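Local coordinates for protein D-alanyl-lipoteichoic acid synthetase (Streptococcus pneumoniae, PDB 3BMA) that probably takes part in attaching D-alanine to lipoteichoic acid, a step of cell-wall biogenesis, as a membrane-associated member of the DltD family, at residues T22-S30 and Q123-S132. The protein carries 1 engineered substitution. Sequence-based numbering, arbitrary orientation. Where two conformers were deposited one is given.
Sequences TIDSFKERS and QYFNGDQLTS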
loop_
_atom_site.group_PDB
_atom_site.type_symbol
_atom_site.label_atom_id
_atom_site.label_comp_id
_atom_site.label_asym_id
_atom_site.label_seq_id
_atom_site.Cartn_x
_atom_site.Cartn_y
_atom_site.Cartn_z
ATOM N N THR C 22 -24.405 -19.122 22.092
ATOM C CA THR C 22 -24.495 -19.443 20.673
ATOM C C THR C 22 -23.091 -19.393 20.099
ATOM O O THR C 22 -22.135 -19.077 20.814
ATOM C CB THR C 22 -25.419 -18.464 19.898
ATOM O OG1 THR C 22 -25.062 -17.108 20.197
ATOM C CG2 THR C 22 -26.885 -18.701 20.253
ATOM N N ILE C 23 -22.971 -19.716 18.815
ATOM C CA ILE C 23 -21.700 -19.626 18.104
ATOM C C ILE C 23 -21.304 -18.156 17.996
ATOM O O ILE C 23 -20.140 -17.809 18.202
ATOM C CB ILE C 23 -21.781 -20.305 16.709
ATOM C CG1 ILE C 23 -22.073 -21.800 16.866
ATOM C CG2 ILE C 23 -20.485 -20.120 15.935
ATOM C CD1 ILE C 23 -22.678 -22.449 15.643
ATOM N N ASP C 24 -22.297 -17.305 17.729
ATOM C CA ASP C 24 -22.113 -15.856 17.608
ATOM C C ASP C 24 -21.578 -15.182 18.870
ATOM O O ASP C 24 -20.639 -14.399 18.790
ATOM C CB ASP C 24 -23.415 -15.178 17.163
ATOM C CG ASP C 24 -23.670 -15.306 15.663
ATOM O OD1 ASP C 24 -24.621 -14.656 15.175
ATOM O OD2 ASP C 24 -22.929 -16.040 14.970
ATOM N N SER C 25 -22.154 -15.502 20.029
ATOM C CA SER C 25 -21.712 -14.916 21.301
ATOM C C SER C 25 -20.254 -15.253 21.617
ATOM O O SER C 25 -19.571 -14.496 22.306
ATOM C CB SER C 25 -22.632 -15.335 22.458
ATOM O OG SER C 25 -22.524 -16.719 22.745
ATOM N N PHE C 26 -19.786 -16.381 21.088
ATOM C CA PHE C 26 -18.405 -16.805 21.251
ATOM C C PHE C 26 -17.438 -16.244 20.196
ATOM O O PHE C 26 -16.431 -15.634 20.562
ATOM C CB PHE C 26 -18.311 -18.335 21.298
ATOM C CG PHE C 26 -16.926 -18.846 21.579
ATOM C CD1 PHE C 26 -16.446 -18.899 22.879
ATOM C CD2 PHE C 26 -16.097 -19.269 20.541
ATOM C CE1 PHE C 26 -15.167 -19.363 23.142
ATOM C CE2 PHE C 26 -14.812 -19.731 20.798
ATOM C CZ PHE C 26 -14.349 -19.781 22.104
ATOM N N LYS C 27 -17.730 -16.457 18.908
ATOM C CA LYS C 27 -16.784 -16.110 17.837
ATOM C C LYS C 27 -16.769 -14.624 17.454
ATOM O O LYS C 27 -15.740 -14.100 17.034
ATOM C CB LYS C 27 -16.959 -17.018 16.604
ATOM C CG LYS C 27 -18.147 -16.717 15.706
ATOM C CD LYS C 27 -18.075 -17.524 14.419
ATOM C CE LYS C 27 -19.069 -17.018 13.378
ATOM N NZ LYS C 27 -20.496 -17.201 13.783
ATOM N N GLU C 28 -17.906 -13.952 17.598
ATOM C CA GLU C 28 -17.999 -12.549 17.213
ATOM C C GLU C 28 -17.371 -11.615 18.237
ATOM O O GLU C 28 -17.455 -11.835 19.446
ATOM C CB GLU C 28 -19.446 -12.136 16.919
ATOM C CG GLU C 28 -19.782 -11.938 15.436
ATOM C CD GLU C 28 -19.804 -13.227 14.633
ATOM O OE1 GLU C 28 -19.229 -13.242 13.523
ATOM O OE2 GLU C 28 -20.400 -14.219 15.103
ATOM N N ARG C 29 -16.731 -10.580 17.707
ATOM C CA ARG C 29 -16.052 -9.565 18.496
ATOM C C ARG C 29 -17.041 -8.685 19.258
ATOM O O ARG C 29 -16.891 -8.470 20.457
ATOM C CB ARG C 29 -15.212 -8.702 17.557
ATOM C CG ARG C 29 -14.384 -7.637 18.221
ATOM C CD ARG C 29 -13.719 -6.792 17.166
ATOM N NE ARG C 29 -12.461 -6.236 17.646
ATOM C CZ ARG C 29 -11.279 -6.834 17.533
ATOM N NH1 ARG C 29 -10.201 -6.232 18.011
ATOM N NH2 ARG C 29 -11.166 -8.020 16.945
ATOM N N SER C 30 -18.050 -8.190 18.540
ATOM C CA SER C 30 -18.988 -7.179 19.039
ATOM C C SER C 30 -19.634 -7.445 20.395
ATOM O O SER C 30 -19.458 -6.650 21.314
ATOM C CB SER C 30 -20.067 -6.881 17.997
ATOM O OG SER C 30 -20.876 -5.788 18.402
ATOM N N GLN C 123 -16.134 -23.975 13.307
ATOM C CA GLN C 123 -17.323 -23.195 13.584
ATOM C C GLN C 123 -17.038 -21.938 14.400
ATOM O O GLN C 123 -17.755 -20.946 14.273
ATOM C CB GLN C 123 -18.364 -24.064 14.291
ATOM C CG GLN C 123 -18.795 -25.285 13.484
ATOM C CD GLN C 123 -19.837 -26.130 14.201
ATOM O OE1 GLN C 123 -20.879 -25.627 14.629
ATOM N NE2 GLN C 123 -19.561 -27.425 14.328
ATOM N N TYR C 124 -15.987 -21.971 15.218
ATOM C CA TYR C 124 -15.742 -20.898 16.186
ATOM C C TYR C 124 -14.550 -20.003 15.821
ATOM O O TYR C 124 -14.286 -19.003 16.490
ATOM C CB TYR C 124 -15.599 -21.466 17.609
ATOM C CG TYR C 124 -16.565 -22.596 17.940
ATOM C CD1 TYR C 124 -17.946 -22.435 17.791
ATOM C CD2 TYR C 124 -16.095 -23.819 18.417
ATOM C CE1 TYR C 124 -18.825 -23.470 18.083
ATOM C CE2 TYR C 124 -16.967 -24.858 18.722
ATOM C CZ TYR C 124 -18.330 -24.679 18.549
ATOM O OH TYR C 124 -19.203 -25.705 18.848
ATOM N N PHE C 125 -13.842 -20.366 14.755
ATOM C CA PHE C 125 -12.734 -19.568 14.245
ATOM C C PHE C 125 -13.200 -18.781 13.018
ATOM O O PHE C 125 -13.580 -19.372 12.001
ATOM C CB PHE C 125 -11.553 -20.479 13.900
ATOM C CG PHE C 125 -10.301 -19.745 13.491
ATOM C CD1 PHE C 125 -9.489 -19.140 14.440
ATOM C CD2 PHE C 125 -9.924 -19.681 12.159
ATOM C CE1 PHE C 125 -8.333 -18.470 14.070
ATOM C CE2 PHE C 125 -8.764 -19.018 11.774
ATOM C CZ PHE C 125 -7.967 -18.409 12.732
ATOM N N ASN C 126 -13.195 -17.454 13.125
ATOM C CA ASN C 126 -13.503 -16.593 11.984
ATOM C C ASN C 126 -12.262 -15.856 11.475
ATOM O O ASN C 126 -11.179 -16.014 12.037
ATOM C CB ASN C 126 -14.660 -15.623 12.301
ATOM C CG ASN C 126 -14.339 -14.641 13.422
ATOM O OD1 ASN C 126 -13.196 -14.511 13.862
ATOM N ND2 ASN C 126 -15.362 -13.927 13.880
ATOM N N GLY C 127 -12.436 -15.048 10.428
ATOM C CA GLY C 127 -11.358 -14.235 9.860
ATOM C C GLY C 127 -10.887 -13.083 10.725
ATOM O O GLY C 127 -9.754 -12.617 10.588
ATOM N N ASP C 128 -11.760 -12.618 11.615
ATOM C CA ASP C 128 -11.401 -11.574 12.574
ATOM C C ASP C 128 -10.399 -12.108 13.596
ATOM O O ASP C 128 -9.515 -11.372 14.028
ATOM C CB ASP C 128 -12.654 -11.007 13.258
ATOM C CG ASP C 128 -12.342 -9.870 14.216
ATOM O OD1 ASP C 128 -11.417 -9.065 13.958
ATOM O OD2 ASP C 128 -13.034 -9.783 15.243
ATOM N N GLN C 129 -10.525 -13.388 13.954
ATOM C CA GLN C 129 -9.571 -14.060 14.843
ATOM C C GLN C 129 -8.218 -14.299 14.179
ATOM O O GLN C 129 -7.184 -14.214 14.838
ATOM C CB GLN C 129 -10.131 -15.391 15.333
ATOM C CG GLN C 129 -11.137 -15.256 16.459
ATOM C CD GLN C 129 -11.880 -16.538 16.738
ATOM O OE1 GLN C 129 -11.310 -17.626 16.658
ATOM N NE2 GLN C 129 -13.164 -16.422 17.072
ATOM N N LEU C 130 -8.241 -14.614 12.884
ATOM C CA LEU C 130 -7.024 -14.798 12.096
ATOM C C LEU C 130 -6.191 -13.520 12.100
ATOM O O LEU C 130 -5.016 -13.549 12.452
ATOM C CB LEU C 130 -7.370 -15.177 10.653
ATOM C CG LEU C 130 -6.529 -16.190 9.862
ATOM C CD1 LEU C 130 -6.958 -16.159 8.411
ATOM C CD2 LEU C 130 -5.021 -15.993 9.959
ATOM N N THR C 131 -6.816 -12.403 11.727
ATOM C CA THR C 131 -6.118 -11.119 11.611
ATOM C C THR C 131 -5.692 -10.535 12.961
ATOM O O THR C 131 -4.652 -9.881 13.043
ATOM C CB THR C 131 -6.933 -10.080 10.810
ATOM O OG1 THR C 131 -8.304 -10.100 11.229
ATOM C CG2 THR C 131 -6.852 -10.364 9.321
ATOM N N SER C 132 -6.495 -10.786 14.000
ATOM C CA SER C 132 -6.158 -10.421 15.386
ATOM C C SER C 132 -4.945 -11.186 15.892
ATOM O O SER C 132 -4.107 -10.631 16.611
ATOM C CB SER C 132 -7.329 -10.706 16.324
ATOM O OG SER C 132 -8.456 -9.930 15.975
HETATM O O HOH W 1 -15.672 -10.810 14.889
HETATM O O HOH W 2 -8.041 -7.416 17.841
#
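Arg-29 runs its side chain past the carboxylate of Asp-128, crossing it at about a right angle. Arg-29 CB already lies 3.4 Å from Asp-128 OD2; CG and CD then pass the same oxygen, the chain staying extended from CG to NE, with CG anti to the backbone N (chi1 -177°). At the far end Arg-29 NH2 turns back on Asp-128 OD2 in a salt bridge of 3.1 Å, meeting it on the syn side and nearly in the guanidinium plane, although the two flat groups are turned 53° against each other. A weak bond takes NH2 on to Ser-132 OG. A water joins Arg-29 N, Asn-126 ND2 and Asp-128 OD2, the last also held by Gln-92. In this SGNH-hydrolase-clan fold, with its parallel sheet among helices, the contact sets the break between helices 23-27 and 29-36 against the break between 118-124 and 127-136. Asn-126 caps the last of these, its OD1 accepting from Gln-129 N at 2.9 Å. Gln-129 NE2 reaches back to Tyr-124 O at 2.9 Å and adds a weak bond to Lys-27 O, bringing both turns onto one amide. Beyond it the contact becomes apolar: Tyr-124 CB sits 3.7 Å from Phe-26 CD2, the two rings inclined at 79°, and Ile-23 CG1 comes to the edge of the tyrosine ring, 3.8 Å from Tyr-124 CE1. Tyr-124 OH continues to Gly-79 O, and Phe-26 packs on Leu-76 of strand 72-76.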